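Local coordinates for nucleoprotein (Human coronavirus NL63, PDB 5EPW) that probably packages the viral RNA genome into a helical ribonucleocapsid, this chain being its C-terminal dimerization domain, at residues Ser19-Arg25 with Glu34-Phe40. Residue numbers count along the deposited sequence, not the author numbering.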
loop_
_atom_site.group_PDB
_atom_site.type_symbol
_atom_site.label_atom_id
_atom_site.label_comp_id
_atom_site.label_asym_id
_atom_site.label_seq_id
_atom_site.Cartn_x
_atom_site.Cartn_y
_atom_site.Cartn_z
ATOM N N SER B 19 4.950 -13.900 17.579
ATOM C CA SER B 19 4.766 -12.441 17.555
ATOM C C SER B 19 4.730 -12.012 16.089
ATOM O O SER B 19 5.496 -12.510 15.264
ATOM C CB SER B 19 6.002 -11.783 18.234
ATOM O OG SER B 19 6.010 -10.347 18.365
ATOM N N GLN B 20 3.892 -11.021 15.787
ATOM C CA GLN B 20 4.027 -10.289 14.499
ATOM C C GLN B 20 5.417 -9.654 14.388
ATOM O O GLN B 20 5.876 -9.375 13.271
ATOM C CB GLN B 20 2.906 -9.178 14.431
ATOM C CG GLN B 20 1.476 -9.631 14.284
ATOM C CD GLN B 20 1.259 -10.478 13.101
ATOM O OE1 GLN B 20 1.395 -10.011 11.960
ATOM N NE2 GLN B 20 0.942 -11.765 13.338
ATOM N N LEU B 21 6.155 -9.409 15.485
ATOM C CA LEU B 21 7.515 -8.889 15.367
ATOM C C LEU B 21 8.543 -9.868 14.859
ATOM O O LEU B 21 9.677 -9.445 14.559
ATOM C CB LEU B 21 8.025 -8.292 16.675
ATOM C CG LEU B 21 7.161 -7.158 17.207
ATOM C CD1 LEU B 21 7.234 -7.159 18.721
ATOM C CD2 LEU B 21 7.570 -5.830 16.567
ATOM N N LYS B 22 8.136 -11.130 14.654
ATOM C CA LYS B 22 8.901 -12.162 13.988
ATOM C C LYS B 22 8.796 -11.998 12.491
ATOM O O LYS B 22 9.589 -12.602 11.749
ATOM C CB LYS B 22 8.409 -13.605 14.345
ATOM N N LYS B 23 7.808 -11.209 12.024
ATOM C CA LYS B 23 7.658 -10.960 10.562
ATOM C C LYS B 23 8.315 -9.666 10.217
ATOM O O LYS B 23 8.389 -8.794 11.053
ATOM C CB LYS B 23 6.175 -10.903 10.133
ATOM C CG LYS B 23 5.429 -12.198 10.396
ATOM C CD LYS B 23 3.957 -12.024 10.589
ATOM C CE LYS B 23 3.223 -12.286 9.331
ATOM N NZ LYS B 23 1.837 -11.697 9.496
ATOM N N PRO B 24 8.755 -9.497 8.935
ATOM C CA PRO B 24 9.228 -8.201 8.420
ATOM C C PRO B 24 8.096 -7.109 8.675
ATOM O O PRO B 24 6.889 -7.415 8.621
ATOM C CB PRO B 24 9.468 -8.443 6.928
ATOM C CG PRO B 24 9.318 -9.913 6.661
ATOM C CD PRO B 24 8.602 -10.538 7.852
ATOM N N ARG B 25 8.561 -5.878 8.831
ATOM C CA ARG B 25 7.603 -4.804 9.222
ATOM C C ARG B 25 6.468 -4.603 8.171
ATOM O O ARG B 25 5.331 -4.286 8.528
ATOM C CB ARG B 25 8.404 -3.521 9.376
ATOM C CG ARG B 25 7.582 -2.323 9.877
ATOM C CD ARG B 25 8.512 -1.230 10.339
ATOM N NE ARG B 25 7.783 0.040 10.484
ATOM C CZ ARG B 25 8.081 1.009 11.343
ATOM N NH1 ARG B 25 9.212 0.987 12.063
ATOM N NH2 ARG B 25 7.380 2.142 11.354
ATOM N N GLU B 34 -1.114 -7.027 19.787
ATOM C CA GLU B 34 0.145 -6.461 19.287
ATOM C C GLU B 34 -0.289 -5.320 18.334
ATOM O O GLU B 34 -0.611 -5.500 17.138
ATOM C CB GLU B 34 0.938 -7.479 18.498
ATOM C CG GLU B 34 1.599 -8.576 19.372
ATOM C CD GLU B 34 2.590 -9.392 18.564
ATOM O OE1 GLU B 34 2.092 -10.136 17.731
ATOM O OE2 GLU B 34 3.834 -9.245 18.754
ATOM N N ASN B 35 -0.347 -4.148 18.934
ATOM C CA ASN B 35 -1.065 -3.036 18.299
ATOM C C ASN B 35 -0.197 -2.235 17.293
ATOM O O ASN B 35 0.908 -2.646 16.938
ATOM C CB ASN B 35 -1.727 -2.193 19.369
ATOM C CG ASN B 35 -0.726 -1.387 20.179
ATOM O OD1 ASN B 35 0.441 -1.101 19.770
ATOM N ND2 ASN B 35 -1.179 -1.032 21.425
ATOM N N VAL B 36 -0.756 -1.134 16.823
ATOM C CA VAL B 36 -0.087 -0.366 15.801
ATOM C C VAL B 36 1.274 0.212 16.274
ATOM O O VAL B 36 2.221 0.311 15.509
ATOM C CB VAL B 36 -1.023 0.741 15.247
ATOM C CG1 VAL B 36 -0.304 1.736 14.354
ATOM C CG2 VAL B 36 -2.171 0.090 14.551
ATOM N N ILE B 37 1.296 0.686 17.521
ATOM C CA ILE B 37 2.547 1.168 18.062
ATOM C C ILE B 37 3.623 0.073 18.183
ATOM O O ILE B 37 4.804 0.291 17.850
ATOM C CB ILE B 37 2.318 1.806 19.463
ATOM C CG1 ILE B 37 1.463 3.039 19.383
ATOM C CG2 ILE B 37 3.647 1.998 20.227
ATOM C CD1 ILE B 37 0.883 3.512 20.709
ATOM N N GLN B 38 3.189 -1.146 18.570
ATOM C CA GLN B 38 4.066 -2.272 18.723
ATOM C C GLN B 38 4.595 -2.763 17.367
ATOM O O GLN B 38 5.750 -3.054 17.197
ATOM C CB GLN B 38 3.322 -3.367 19.538
ATOM C CG GLN B 38 2.948 -2.961 20.998
ATOM C CD GLN B 38 2.038 -4.015 21.693
ATOM O OE1 GLN B 38 0.790 -4.048 21.552
ATOM N NE2 GLN B 38 2.683 -4.927 22.437
ATOM N N CYS B 39 3.726 -2.834 16.353
ATOM C CA CYS B 39 4.117 -3.337 15.043
ATOM C C CYS B 39 4.824 -2.336 14.152
ATOM O O CYS B 39 5.703 -2.720 13.413
ATOM C CB CYS B 39 2.882 -3.812 14.230
ATOM S SG CYS B 39 2.054 -5.274 14.896
ATOM N N PHE B 40 4.439 -1.054 14.254
ATOM C CA PHE B 40 4.920 -0.044 13.387
ATOM C C PHE B 40 5.631 1.037 14.179
ATOM O O PHE B 40 6.809 0.912 14.477
ATOM C CB PHE B 40 3.789 0.438 12.445
ATOM C CG PHE B 40 3.085 -0.674 11.713
ATOM C CD1 PHE B 40 3.759 -1.467 10.837
ATOM C CD2 PHE B 40 1.754 -0.933 11.876
ATOM C CE1 PHE B 40 3.077 -2.495 10.134
ATOM C CE2 PHE B 40 1.066 -1.987 11.205
ATOM C CZ PHE B 40 1.798 -2.786 10.359
#
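Glu34 lays its carboxylate over the start of the 3-10 turn 20-22, where Ser19 forms an ST turn: Ser19 OG accepts from Leu21 N at 3.0 Å. Ser19 OG also donates to Glu34 OE2, in a very short hydrogen bond of 2.5 Å. The other oxygen, Glu34 OE1, takes the nearly straight hydrogen bond from Gln20 N at 2.8 Å. One carboxylate thus ties the N-terminal arm of this coronavirus nucleocapsid C-terminal domain to the residues leading into the short helix 36-39. That helix starts with a capping box. Asn35 OD1 accepts from Gln38 N at 3.0 Å, and Gln38 OE1 accepts from Asn35 N at 2.9 Å. Van der Waals contacts lie beside these hydrogen bonds. Gln20 CB rests 4.0 Å from Cys39 SG. Leu21 reaches the helix backbone, with Leu21 CD2 3.4 Å from Gln38 O. Gln20 OE1 accepts hydrogen bonds from Lys23 NZ and Val29 N. At the far end Arg25 extends past Phe40 and forms a salt bridge with Asp80 of the second subunit. Phe40 also packs on that Asp80, so this end of the contact is part of the dimer interface. Arg25 O sits at the edge of the Phe40 ring, 3.3 Å from Phe40 CE1.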